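Local coordinates for protein hydrolase, isochorismatase family (Pseudomonas putida, PDB 4L07) that probably hydrolyses the amide bond of maleamate to give maleate and ammonia, as a maleamate amidase of the isochorismatase family, at residues M1-K4 with E5-A9; F29-G32 with F33-Q37; Y94-R97 with L98-I101; D185-K189 with Y190-T194. All blocks are in the same frame, centred on the assembly; numbering follows the deposited sequence.

Contact 1: residues M1-K4 with E5-A9; sequences MSQK and EVYDA
The Tyr7 ring meets Gln3 along its edge: the backbone O of Gln3 lies near the ring plane, 3.4 Å from Tyr7 CD2, and the Gln3 side chain runs alongside the ring, pointing the same way. Gln3 CG is 3.8 Å from Tyr7 CD2, and the amide plane is turned 38° from the ring. The other flat group, the Glu5 carboxylate, curls back to the start of the chain, where OE1 accepts from Ser2 N at 2.9 Å, on its anti side and 31° out of its plane. Ser2 returns the bond, OG taking Glu5 N at 3.2 Å; a torsion that sets OG between its own N and carbonyl carbon (chi1 70°) brings it there. This is a capping box, in which each residue's side chain takes the other's backbone N-H. Behind it, Val6 CG2 packs on Met1 CB at 3.9 Å, while Val6 N, Tyr7 N and Asp8 N bond to the carbonyls of Ser2, Gln3 and Lys4. Helix 3-9 is short and remote from the sheet; Tyr7 ties it down, edge-to-face on Tyr184 of helix 176-189 and against Phe12, with Pro178 of the second subunit also packing on it.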
# COMPACT_ATOMS: atom_id res chain seq x y z
N MET A 1 26.56 5.41 -29.12
CA MET A 1 26.84 4.71 -27.83
C MET A 1 26.27 3.30 -27.82
O MET A 1 25.15 3.08 -28.28
CB MET A 1 26.25 5.48 -26.65
CG MET A 1 27.12 6.61 -26.13
SD MET A 1 26.31 7.44 -24.75
CE MET A 1 24.93 8.22 -25.58
N SER A 2 27.05 2.36 -27.28
CA SER A 2 26.58 1.00 -27.06
C SER A 2 25.58 0.99 -25.91
O SER A 2 25.50 1.95 -25.14
CB SER A 2 27.76 0.09 -26.70
OG SER A 2 28.26 0.40 -25.41
N GLN A 3 24.81 -0.09 -25.79
CA GLN A 3 23.86 -0.23 -24.69
C GLN A 3 24.54 -0.06 -23.32
O GLN A 3 24.03 0.64 -22.44
CB GLN A 3 23.13 -1.56 -24.77
CG GLN A 3 22.12 -1.79 -23.65
CD GLN A 3 21.32 -3.05 -23.85
OE1 GLN A 3 21.24 -3.58 -24.96
NE2 GLN A 3 20.71 -3.55 -22.78
N LYS A 4 25.70 -0.70 -23.16
CA LYS A 4 26.49 -0.57 -21.94
C LYS A 4 26.82 0.90 -21.63
O LYS A 4 26.69 1.35 -20.49
CB LYS A 4 27.77 -1.40 -22.03
CG LYS A 4 28.76 -1.18 -20.90
CD LYS A 4 30.03 -1.99 -21.11
CE LYS A 4 31.27 -1.18 -20.77
NZ LYS A 4 31.53 -0.09 -21.76
N GLU A 5 27.24 1.65 -22.66
CA GLU A 5 27.55 3.07 -22.50
C GLU A 5 26.31 3.89 -22.15
O GLU A 5 26.38 4.80 -21.32
CB GLU A 5 28.25 3.62 -23.75
CG GLU A 5 29.68 3.11 -23.90
CD GLU A 5 30.26 3.27 -25.30
OE1 GLU A 5 29.51 3.48 -26.28
OE2 GLU A 5 31.50 3.17 -25.41
N VAL A 6 25.18 3.55 -22.77
CA VAL A 6 23.91 4.25 -22.49
C VAL A 6 23.51 4.06 -21.02
O VAL A 6 23.19 5.03 -20.33
CB VAL A 6 22.77 3.77 -23.41
CG1 VAL A 6 21.42 4.28 -22.93
CG2 VAL A 6 23.02 4.20 -24.85
N TYR A 7 23.51 2.81 -20.56
CA TYR A 7 23.13 2.51 -19.17
C TYR A 7 24.10 3.13 -18.16
O TYR A 7 23.68 3.68 -17.14
CB TYR A 7 22.97 1.00 -18.98
CG TYR A 7 21.59 0.48 -19.33
CD1 TYR A 7 20.71 0.06 -18.33
CD2 TYR A 7 21.17 0.41 -20.66
CE1 TYR A 7 19.44 -0.41 -18.65
CE2 TYR A 7 19.91 -0.06 -20.99
CZ TYR A 7 19.05 -0.47 -19.98
OH TYR A 7 17.80 -0.94 -20.32
N ASP A 8 25.40 3.07 -18.46
CA ASP A 8 26.40 3.71 -17.61
C ASP A 8 26.19 5.22 -17.48
O ASP A 8 26.17 5.75 -16.38
CB ASP A 8 27.82 3.41 -18.11
CG ASP A 8 28.89 3.99 -17.20
OD1 ASP A 8 28.86 3.73 -15.98
OD2 ASP A 8 29.77 4.73 -17.71
N ALA A 9 26.01 5.91 -18.61
CA ALA A 9 25.79 7.35 -18.58
C ALA A 9 24.48 7.73 -17.87
O ALA A 9 24.39 8.80 -17.28
CB ALA A 9 25.82 7.93 -19.98

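Contact 2: residues F29-G32 with F33-Q37; sequences FSYG and FTDLQ
Thr34 folds back over Ser30 and Phe29 in the tight part of this one-turn helix. Its methyl CG2 reaches Phe29 CD1 at 3.7 Å, the two side chains crossing at about a right angle, and OG1 comes within 3.0 Å of Ser30 O. The hydroxyl has its partner in Asp102 OD2. Chi1 of 63° places Thr34 OG1 between its own N and carbonyl carbon and turns CG2 toward the Phe29 ring. Ser30, the N-cap residue, meets Phe33 at the ring edge, OG 3.2 Å from CD2, and its carbonyl accepts from Phe33 N at 2.9 Å, the donor 51° out of the carbonyl plane. Phe29 and Phe33 are buried, packing on helix 45-60 and on strand 65-70 respectively.

Toward Leu36 and Gln37, which are exposed, packing gives way to polar bonds. Asp35 N still bonds to Tyr31 O at 2.8 Å, Asp35 CB lies at the edge of the Tyr31 ring, and the carboxylate reaches on to Gln37 and Arg97. There OD1 accepts from Gln37 N at 3.1 Å and OD2 from Gln37 NE2 at 3.0 Å, both from above its plane, while OD2 also holds Arg97 in a salt bridge. An alanine at Asp35 would strip both bonds from Gln37 and is likely to leave Arg97 without its charged mate and the turn less firmly set. The arrangement is a short helix following strand 22-27, run out into an Asx turn at Asp35, on the C-terminal side of a parallel-sheet strand in the isochorismatase fold.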
# COMPACT_ATOMS: atom_id res chain seq x y z
N PHE A 29 8.49 -20.79 -3.54
CA PHE A 29 8.98 -22.16 -3.70
C PHE A 29 7.93 -23.13 -3.13
O PHE A 29 8.22 -23.94 -2.24
CB PHE A 29 10.36 -22.37 -3.05
CG PHE A 29 11.54 -22.02 -3.93
CD1 PHE A 29 11.45 -22.08 -5.32
CD2 PHE A 29 12.76 -21.68 -3.36
CE1 PHE A 29 12.56 -21.76 -6.12
CE2 PHE A 29 13.87 -21.37 -4.14
CZ PHE A 29 13.76 -21.41 -5.53
N SER A 30 6.71 -23.03 -3.64
CA SER A 30 5.62 -23.95 -3.33
C SER A 30 5.61 -25.06 -4.38
O SER A 30 6.18 -24.89 -5.46
CB SER A 30 4.28 -23.22 -3.31
OG SER A 30 3.94 -22.73 -4.59
N TYR A 31 4.96 -26.18 -4.07
CA TYR A 31 4.91 -27.30 -5.02
C TYR A 31 4.32 -26.91 -6.38
O TYR A 31 4.73 -27.43 -7.41
CB TYR A 31 4.17 -28.50 -4.42
CG TYR A 31 4.93 -29.17 -3.30
CD1 TYR A 31 6.14 -29.83 -3.54
CD2 TYR A 31 4.45 -29.13 -1.99
CE1 TYR A 31 6.84 -30.44 -2.51
CE2 TYR A 31 5.14 -29.74 -0.95
CZ TYR A 31 6.33 -30.40 -1.22
OH TYR A 31 7.02 -31.00 -0.20
N GLY A 32 3.36 -25.99 -6.37
CA GLY A 32 2.75 -25.48 -7.60
C GLY A 32 3.77 -24.90 -8.57
O GLY A 32 3.56 -24.93 -9.79
N PHE A 33 4.88 -24.40 -8.03
CA PHE A 33 5.94 -23.81 -8.83
C PHE A 33 7.20 -24.68 -8.94
O PHE A 33 8.05 -24.40 -9.76
CB PHE A 33 6.30 -22.41 -8.30
CG PHE A 33 5.17 -21.42 -8.42
CD1 PHE A 33 4.90 -20.81 -9.64
CD2 PHE A 33 4.37 -21.12 -7.32
CE1 PHE A 33 3.85 -19.91 -9.76
CE2 PHE A 33 3.32 -20.22 -7.44
CZ PHE A 33 3.06 -19.61 -8.67
N THR A 34 7.29 -25.74 -8.13
CA THR A 34 8.53 -26.55 -8.06
C THR A 34 8.35 -28.03 -8.39
O THR A 34 9.35 -28.73 -8.59
CB THR A 34 9.19 -26.46 -6.67
OG1 THR A 34 8.30 -27.03 -5.69
CG2 THR A 34 9.50 -25.01 -6.29
N ASP A 35 7.11 -28.52 -8.39
CA ASP A 35 6.85 -29.93 -8.71
C ASP A 35 6.30 -30.08 -10.12
O ASP A 35 5.16 -29.70 -10.40
CB ASP A 35 5.88 -30.54 -7.67
CG ASP A 35 5.65 -32.03 -7.87
OD1 ASP A 35 5.86 -32.54 -8.99
OD2 ASP A 35 5.23 -32.69 -6.89
N LEU A 36 7.10 -30.67 -11.02
CA LEU A 36 6.77 -30.70 -12.45
C LEU A 36 5.48 -31.41 -12.85
O LEU A 36 5.09 -31.38 -14.02
CB LEU A 36 7.97 -31.21 -13.26
CG LEU A 36 9.19 -30.28 -13.32
CD1 LEU A 36 10.43 -31.02 -13.80
CD2 LEU A 36 8.94 -29.05 -14.17
N GLN A 37 4.80 -32.05 -11.89
CA GLN A 37 3.50 -32.65 -12.16
C GLN A 37 2.44 -31.57 -12.39
O GLN A 37 1.41 -31.83 -13.01
CB GLN A 37 3.07 -33.59 -11.03
CG GLN A 37 2.72 -32.91 -9.72
CD GLN A 37 2.04 -33.84 -8.74
OE1 GLN A 37 0.92 -34.31 -8.99
NE2 GLN A 37 2.70 -34.12 -7.63

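Contact 3: residues Y94-R97 with L98-I101; sequences YGSR and LVEI
Ser96 and Leu98 make the closest side-chain meeting here, a van der Waals contact in which Ser96 OG lies 3.6 Å from Leu98 CB, with Val99 CG2 approaching the same oxygen at 4.0 Å. The hydroxyl is brought over the turn by its torsion, OG standing between the backbone N and the carbonyl carbon (chi1 76°). Its polar partner is the carbonyl of Leu93, just upstream, so the atom that the apolar carbons of Leu98 and Val99 lie against already has a bond.

Of direct hydrogen bonds across the turn there is one: Glu100 N donates to Arg97 O at 3.1 Å, from well above the carbonyl plane (61° out of it).

A water adds a second link. It donates to Ser96 O at 2.8 Å and to Glu100 OE1 at 2.9 Å, spanning from backbone to carboxylate. The Glu100 chain, bent at chi2 (-72°), doubles back over the turn to reach it, with CG 3.9 Å from Ser96 O.

The salt bridge is Arg97's, and its chain runs out extended from CG to NE. Its NH2 pairs with Asp35 and bonds to the Tyr38 hydroxyl, and the guanidinium makes a cation-pi contact with Tyr31.

Together these hold a type I beta turn over residues 97-100, in the long connection between helix 82-85 and strand 112-116. Backbone bonds with Gly32 and Tyr31 join this loop of the isochorismatase fold to helix 31-34.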
# COMPACT_ATOMS: atom_id res chain seq x y z
N TYR A 94 -6.31 -22.68 -1.44
CA TYR A 94 -6.07 -23.03 -0.04
C TYR A 94 -6.43 -24.50 0.17
O TYR A 94 -7.38 -24.99 -0.43
CB TYR A 94 -6.93 -22.18 0.91
CG TYR A 94 -6.48 -20.75 1.15
CD1 TYR A 94 -6.91 -19.73 0.31
CD2 TYR A 94 -5.65 -20.42 2.22
CE1 TYR A 94 -6.52 -18.42 0.52
CE2 TYR A 94 -5.25 -19.10 2.44
CZ TYR A 94 -5.70 -18.10 1.58
OH TYR A 94 -5.34 -16.77 1.77
N GLY A 95 -5.65 -25.19 1.00
CA GLY A 95 -5.91 -26.60 1.30
C GLY A 95 -5.40 -27.58 0.26
O GLY A 95 -5.52 -28.80 0.45
N SER A 96 -4.85 -27.08 -0.85
CA SER A 96 -4.26 -27.95 -1.87
C SER A 96 -2.76 -28.12 -1.64
O SER A 96 -2.12 -27.31 -0.97
CB SER A 96 -4.54 -27.43 -3.29
OG SER A 96 -3.71 -26.32 -3.61
N ARG A 97 -2.19 -29.18 -2.22
CA ARG A 97 -0.75 -29.40 -2.15
C ARG A 97 0.03 -28.30 -2.89
O ARG A 97 1.16 -28.00 -2.52
CB ARG A 97 -0.39 -30.78 -2.72
CG ARG A 97 1.05 -31.21 -2.45
CD ARG A 97 1.30 -32.64 -2.90
NE ARG A 97 2.71 -33.00 -2.76
CZ ARG A 97 3.63 -32.84 -3.71
NH1 ARG A 97 4.89 -33.20 -3.49
NH2 ARG A 97 3.30 -32.32 -4.88
N LEU A 98 -0.59 -27.70 -3.90
CA LEU A 98 0.07 -26.71 -4.76
C LEU A 98 0.60 -25.51 -3.97
O LEU A 98 1.63 -24.94 -4.32
CB LEU A 98 -0.89 -26.19 -5.85
CG LEU A 98 -1.62 -26.98 -6.96
CD1 LEU A 98 -0.99 -26.82 -8.34
CD2 LEU A 98 -1.91 -28.44 -6.62
N VAL A 99 -0.10 -25.16 -2.89
CA VAL A 99 0.20 -23.96 -2.11
C VAL A 99 1.21 -24.21 -0.98
O VAL A 99 1.72 -23.27 -0.37
CB VAL A 99 -1.11 -23.34 -1.58
CG1 VAL A 99 -0.83 -22.21 -0.60
CG2 VAL A 99 -1.96 -22.85 -2.75
N GLU A 100 1.49 -25.48 -0.71
CA GLU A 100 2.43 -25.87 0.34
C GLU A 100 3.86 -25.60 -0.08
O GLU A 100 4.23 -25.84 -1.23
CB GLU A 100 2.26 -27.35 0.69
CG GLU A 100 0.95 -27.68 1.40
CD GLU A 100 0.91 -27.17 2.83
OE1 GLU A 100 -0.10 -26.54 3.21
OE2 GLU A 100 1.90 -27.38 3.57
N ILE A 101 4.66 -25.11 0.86
CA ILE A 101 6.07 -24.82 0.62
C ILE A 101 6.80 -26.14 0.41
O ILE A 101 6.62 -27.08 1.18
CB ILE A 101 6.70 -24.01 1.78
CG1 ILE A 101 5.94 -22.68 2.01
CG2 ILE A 101 8.18 -23.74 1.53
CD1 ILE A 101 5.83 -21.78 0.78
O HOH W 1 -2.58 -26.40 1.68

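Contact 4: residues D185-K189 with Y190-T194; sequences DIQQK and YGDVT. With SO4 (sulfate ion), chain E.
Ile186 O takes two backbone N-H groups where helix 176-189 ends, Tyr190 N at 2.8 Å and Gly191 N at 2.9 Å, the latter 43° out of the carbonyl plane. The chain then turns back obliquely into strand 192-194, at 133° to the helix segment, their axes 7.0 Å apart. Gln187 spans the corner: its chain bends at chi2 (57°) to bring OE1 onto Val193 N at 2.8 Å, nearly in line with its C=O. Its NE2 shares a water with Asp192 OD1, whose charge is matched by Lys85 of the second subunit. Ile186 CG2 packs on Val193 CG2 at 3.9 Å. The Tyr190 ring carries Lys189 CB over one face, 3.6 Å from its centroid, a CH-pi contact; the lysine runs on extended until NZ donates to sulfate O2 at 2.9 Å. An alanine in place of Tyr190 would probably open a gap beneath Lys189 and uncover Val154 and Val155 of helix 146-159. The sulfate, probably from the crystallisation liquor, also bonds to Thr145 OG1, Cys149 N and Arg174 NH2 of the second subunit, consistent with an anion-binding pocket at the interface. This is the helix-to-strand corner of a beta-alpha-beta unit, entering the sheet's outermost strand within this chain.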
# COMPACT_ATOMS: atom_id res chain seq x y z
N ASP A 185 17.88 -6.43 -15.83
CA ASP A 185 17.16 -5.27 -15.32
C ASP A 185 17.41 -5.03 -13.84
O ASP A 185 17.56 -3.88 -13.41
CB ASP A 185 15.65 -5.40 -15.57
CG ASP A 185 15.26 -5.26 -17.03
OD1 ASP A 185 16.09 -4.86 -17.90
OD2 ASP A 185 14.09 -5.54 -17.32
N ILE A 186 17.43 -6.11 -13.06
CA ILE A 186 17.70 -6.02 -11.63
C ILE A 186 19.10 -5.44 -11.37
O ILE A 186 19.23 -4.45 -10.66
CB ILE A 186 17.50 -7.37 -10.91
CG1 ILE A 186 16.01 -7.74 -10.89
CG2 ILE A 186 18.04 -7.32 -9.48
CD1 ILE A 186 15.73 -9.21 -10.64
N GLN A 187 20.12 -6.04 -11.98
CA GLN A 187 21.51 -5.57 -11.83
C GLN A 187 21.67 -4.09 -12.20
O GLN A 187 22.41 -3.35 -11.54
CB GLN A 187 22.47 -6.45 -12.64
CG GLN A 187 23.95 -6.06 -12.55
CD GLN A 187 24.49 -6.04 -11.12
OE1 GLN A 187 24.13 -6.87 -10.29
NE2 GLN A 187 25.38 -5.08 -10.85
N GLN A 188 20.96 -3.65 -13.23
CA GLN A 188 21.05 -2.27 -13.67
C GLN A 188 20.31 -1.31 -12.74
O GLN A 188 20.85 -0.25 -12.40
CB GLN A 188 20.53 -2.12 -15.11
CG GLN A 188 21.42 -2.79 -16.16
CD GLN A 188 22.87 -2.33 -16.08
OE1 GLN A 188 23.79 -3.15 -16.17
NE2 GLN A 188 23.08 -1.04 -15.89
N LYS A 189 19.11 -1.69 -12.31
CA LYS A 189 18.17 -0.72 -11.72
C LYS A 189 17.76 -0.94 -10.27
O LYS A 189 17.38 0.01 -9.59
CB LYS A 189 16.90 -0.62 -12.57
CG LYS A 189 17.15 -0.29 -14.04
CD LYS A 189 15.84 -0.03 -14.77
CE LYS A 189 16.08 0.21 -16.26
NZ LYS A 189 14.80 0.34 -17.02
N TYR A 190 17.81 -2.19 -9.81
CA TYR A 190 17.09 -2.54 -8.57
C TYR A 190 17.90 -3.18 -7.45
O TYR A 190 17.62 -2.93 -6.28
CB TYR A 190 15.86 -3.41 -8.89
CG TYR A 190 14.95 -2.80 -9.94
CD1 TYR A 190 14.37 -1.55 -9.76
CD2 TYR A 190 14.70 -3.48 -11.13
CE1 TYR A 190 13.55 -0.99 -10.74
CE2 TYR A 190 13.88 -2.94 -12.11
CZ TYR A 190 13.31 -1.70 -11.91
OH TYR A 190 12.50 -1.16 -12.89
N GLY A 191 18.88 -4.01 -7.79
CA GLY A 191 19.64 -4.69 -6.75
C GLY A 191 20.94 -5.25 -7.30
O GLY A 191 21.24 -5.07 -8.47
N ASP A 192 21.71 -5.90 -6.43
CA ASP A 192 22.92 -6.59 -6.88
C ASP A 192 22.67 -8.07 -7.12
O ASP A 192 22.29 -8.81 -6.20
CB ASP A 192 24.07 -6.38 -5.88
CG ASP A 192 24.90 -5.13 -6.19
OD1 ASP A 192 24.64 -4.48 -7.22
OD2 ASP A 192 25.82 -4.81 -5.41
N VAL A 193 22.90 -8.50 -8.36
CA VAL A 193 22.85 -9.90 -8.74
C VAL A 193 24.20 -10.53 -8.40
O VAL A 193 25.26 -10.03 -8.80
CB VAL A 193 22.51 -10.09 -10.23
CG1 VAL A 193 22.47 -11.57 -10.61
CG2 VAL A 193 21.18 -9.43 -10.56
N THR A 194 24.15 -11.64 -7.69
CA THR A 194 25.34 -12.30 -7.19
C THR A 194 25.07 -13.80 -7.10
O THR A 194 24.31 -14.30 -7.90
CB THR A 194 25.83 -11.68 -5.87
OG1 THR A 194 27.06 -12.30 -5.46
CG2 THR A 194 24.78 -11.78 -4.78
S SO4 E . 13.08 3.85 -15.98
O1 SO4 E . 11.81 3.48 -16.64
O2 SO4 E . 13.79 2.64 -15.53
O3 SO4 E . 13.94 4.59 -16.94
O4 SO4 E . 12.79 4.74 -14.84
O HOH W 2 27.07 -4.26 -8.47

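In the fold
Along the chain the four contacts follow in series, and they gather into two pairs. Contacts 2 and 3, with centres about 10 Å apart, join through the Asp35-Arg97 salt bridge and the backbone of Gly32 and Leu98, so the helix after strand 22-27 and the loop before strand 112-116 form one unit. Contacts 1 and 4, about 16 Å between centres, touch where Tyr7 packs on Gln188 and Lys189; both also meet the second subunit. Contacts 2 and 4 lie on opposite sides of the chain's centre, about 26 Å between centres. One pair thus ties a short helix to a loop within the subunit, while the other brings the N-terminal helix and strand 192-194 to the subunit interface.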